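Local coordinates for 6-phosphogluconate dehydrogenase, NAD-binding (Mycolicibacterium smegmatis MC2 155, PDB 6SMT), which reduces imines to amines with S-enantioselectivity, using NADPH as the hydride donor, at the interface of chains A and B. Numbering follows the deposited sequence. Chains: chain A/B, 6-phosphogluconate dehydrogenase, NAD-binding.

Contact 1: the interface of chains A and B. Residues chain A 200-202, 206; chain B 171, 174-175.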
# COMPACT_ATOMS: atom_id res chain seq x y z
N ASN A 200 -5.98 19.95 -3.95
CA ASN A 200 -4.81 20.80 -3.72
C ASN A 200 -4.12 21.12 -5.08
O ASN A 200 -2.94 21.56 -5.02
CB ASN A 200 -3.80 20.19 -2.76
CG ASN A 200 -4.24 20.31 -1.32
OD1 ASN A 200 -3.74 21.24 -0.66
ND2 ASN A 200 -5.07 19.40 -0.80
N GLY A 201 -4.77 20.92 -6.18
CA GLY A 201 -4.23 21.35 -7.48
C GLY A 201 -3.12 20.46 -7.99
O GLY A 201 -2.35 20.88 -8.93
N ILE A 202 -3.17 19.19 -7.63
CA ILE A 202 -2.23 18.18 -8.16
C ILE A 202 -3.05 17.06 -8.83
O ILE A 202 -3.70 16.30 -8.16
CB ILE A 202 -1.31 17.59 -7.07
CG1 ILE A 202 -0.56 18.62 -6.27
CG2 ILE A 202 -0.40 16.54 -7.63
CD1 ILE A 202 0.01 18.08 -4.94
N GLU A 206 0.28 14.14 -12.45
CA GLU A 206 1.43 14.81 -11.85
C GLU A 206 1.85 14.05 -10.58
O GLU A 206 3.11 14.03 -10.27
CB GLU A 206 1.14 16.28 -11.54
CG GLU A 206 2.34 17.05 -11.03
CD GLU A 206 2.12 18.55 -10.85
OE1 GLU A 206 0.94 18.97 -10.75
OE2 GLU A 206 3.15 19.25 -10.64
N ARG B 171 3.66 23.98 -1.81
CA ARG B 171 3.32 22.90 -2.76
C ARG B 171 4.07 21.62 -2.47
O ARG B 171 3.48 20.55 -2.76
CB ARG B 171 3.48 23.40 -4.19
CG ARG B 171 2.75 22.56 -5.23
CD ARG B 171 2.67 23.21 -6.61
NE ARG B 171 1.62 22.56 -7.35
CZ ARG B 171 1.80 21.67 -8.31
NH1 ARG B 171 3.00 21.32 -8.72
NH2 ARG B 171 0.73 21.10 -8.85
N ALA B 174 1.97 19.91 -0.07
CA ALA B 174 0.78 19.35 -0.66
C ALA B 174 1.07 17.99 -1.25
O ALA B 174 0.25 17.03 -1.07
CB ALA B 174 0.21 20.26 -1.70
N PHE B 175 2.18 17.83 -1.99
CA PHE B 175 2.55 16.48 -2.40
C PHE B 175 2.76 15.59 -1.19
O PHE B 175 2.36 14.40 -1.20
CB PHE B 175 3.86 16.52 -3.22
CG PHE B 175 3.71 16.95 -4.66
CD1 PHE B 175 3.58 18.28 -5.05
CD2 PHE B 175 3.72 16.01 -5.66
CE1 PHE B 175 3.40 18.63 -6.38
CE2 PHE B 175 3.51 16.38 -6.99
CZ PHE B 175 3.45 17.66 -7.35
O HOH W 1 -1.06 22.97 -6.57
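B:Arg171 NH2, a terminal guanidinium nitrogen, is held by two acceptors of chain A. It donates to A:Glu206 OE1 at 2.9 Å in a nearly straight bond, and to the backbone carbonyl A:Gly201 O at 3.1 Å along a more bent path. The carbonyl oxygen lies in the guanidinium plane, but the nitrogen stands 42° out of the carbonyl plane, away from the lone pairs. The other terminal nitrogen, B:Arg171 NH1, reaches A:Glu206 OE2 at 2.8 Å, completing an end-on, two-pronged salt bridge in which both carboxylate oxygens are met on their syn side. The two flat groups are not coplanar: carboxylate and guanidinium are turned 37° apart. B:Arg171 has CG anti to its own backbone N (chi1 -162°) and runs extended out to NE, which carries the head across to chain A, where A:Glu206 arrives from the opposite direction. Water 1 takes up the inner nitrogen, lying 2.8 Å from B:Arg171 NE and also bonding A:Asn200 O. With the water, the carbonyl and the carboxylate all ranged round its rim, the guanidinium is fixed in rotation, and one of its faces rests against CE1 of B:Phe175, one turn further along the same helix.

The apolar half lies alongside. A:Ile202 sets its CD1 methyl over a face of the B:Phe175 ring, 3.8 Å from the centroid and displaced toward the rim, and the same methyl touches B:Ala174 CB at 3.9 Å. A:Glu206 OE2 also lies in the ring plane at the edge of B:Phe175, with carboxylate and ring almost perpendicular. The patch thus pins the start of helix 171-199 of chain B to the loop between helices 171-199 and 204-231 of chain A and to the first turn of the latter, helping to hold the two copies together in the deposited dimer.

Contact 2: the interface of chains A and B. Residues chain A 102-103, 177; chain B 250, 254.
The carboxylate of A:Asp102 lies flat over the imidazole of B:His250, the two planes 18° apart and their side chains crossing at about a right angle. A:Asp102 OD1 sits above the middle of the ring, 3.3 Å from B:His250 CD2, while A:Asp102 CG stands 3.6 Å from B:His250 CE1. The carboxylate therefore meets a face of the ring, and the contact is one of stacking. A:Thr103 N donates to A:Asp102 OD1 at 2.8 Å, reaching it on the anti side, and this bond within the loop helps to steady the oxygen above the ring. A positive charge on the imidazole, if present, would probably strengthen the pairing.

Away from this close stack the contact becomes looser and apolar. The methyl A:Thr103 CG2 rests 3.9 Å from B:His250 CB, and A:Met177 SD is 4.0 Å from the same carbon. Further along, A:Met177 CG meets the methyl B:Ala254 CB at 3.8 Å. The methionine chain bends at chi2 (-61°) and again at chi3 (90°), laying its sulfur beside the helix backbone at B:His250. One turn separates B:His250 from B:Ala254 on helix 241-257 of chain B. That helix packs against chain A where the loop leading into helix 104-116, in the nucleotide-binding domain, comes close to helix 171-199.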
# COMPACT_ATOMS: atom_id res chain seq x y z
N ASP A 102 -12.77 -16.20 -0.61
CA ASP A 102 -13.62 -16.24 0.58
C ASP A 102 -12.78 -16.70 1.78
O ASP A 102 -11.56 -16.85 1.68
CB ASP A 102 -14.87 -17.10 0.33
CG ASP A 102 -16.16 -16.69 1.01
OD1 ASP A 102 -16.06 -16.26 2.21
OD2 ASP A 102 -17.30 -16.95 0.45
N THR A 103 -13.41 -16.91 2.91
CA THR A 103 -12.69 -17.11 4.16
C THR A 103 -12.20 -18.55 4.23
O THR A 103 -12.65 -19.50 3.56
CB THR A 103 -13.57 -16.86 5.37
OG1 THR A 103 -14.61 -17.83 5.31
CG2 THR A 103 -14.12 -15.45 5.36
N MET A 177 -6.60 -13.87 2.75
CA MET A 177 -7.16 -12.84 3.69
C MET A 177 -6.07 -11.82 4.05
O MET A 177 -6.34 -10.61 4.08
CB MET A 177 -7.71 -13.45 4.95
CG MET A 177 -8.91 -14.36 4.73
SD MET A 177 -10.41 -13.64 4.00
CE MET A 177 -10.16 -13.85 2.29
N HIS B 250 -15.38 -10.49 3.73
CA HIS B 250 -14.55 -11.63 4.15
C HIS B 250 -13.37 -11.21 4.99
O HIS B 250 -13.06 -11.79 6.01
CB HIS B 250 -14.11 -12.42 2.93
CG HIS B 250 -15.15 -12.81 2.00
ND1 HIS B 250 -14.89 -12.98 0.66
CD2 HIS B 250 -16.49 -13.00 2.15
CE1 HIS B 250 -16.00 -13.23 0.04
NE2 HIS B 250 -17.03 -13.28 0.95
N ALA B 254 -12.54 -12.13 8.80
CA ALA B 254 -11.28 -12.76 9.21
C ALA B 254 -10.56 -11.97 10.26
O ALA B 254 -9.91 -12.55 11.20
CB ALA B 254 -10.44 -12.97 7.95

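Contact 1 and contact 2, in the copies given, lie about 36 Å apart, measured between the centres of their C-alpha atoms. Helix 171-199 serves both: chain B offers its first turn in contact 1, and chain A offers A:Met177, about half a turn beyond position 175, in contact 2. Since the interface is two-fold symmetric, each patch recurs with the chains exchanged, and the twin of contact 1 falls next to contact 2 on the helix of chain A. The same helix start thus takes part in both kinds of contact in each copy, tying the two copies together at several points in the deposited dimer.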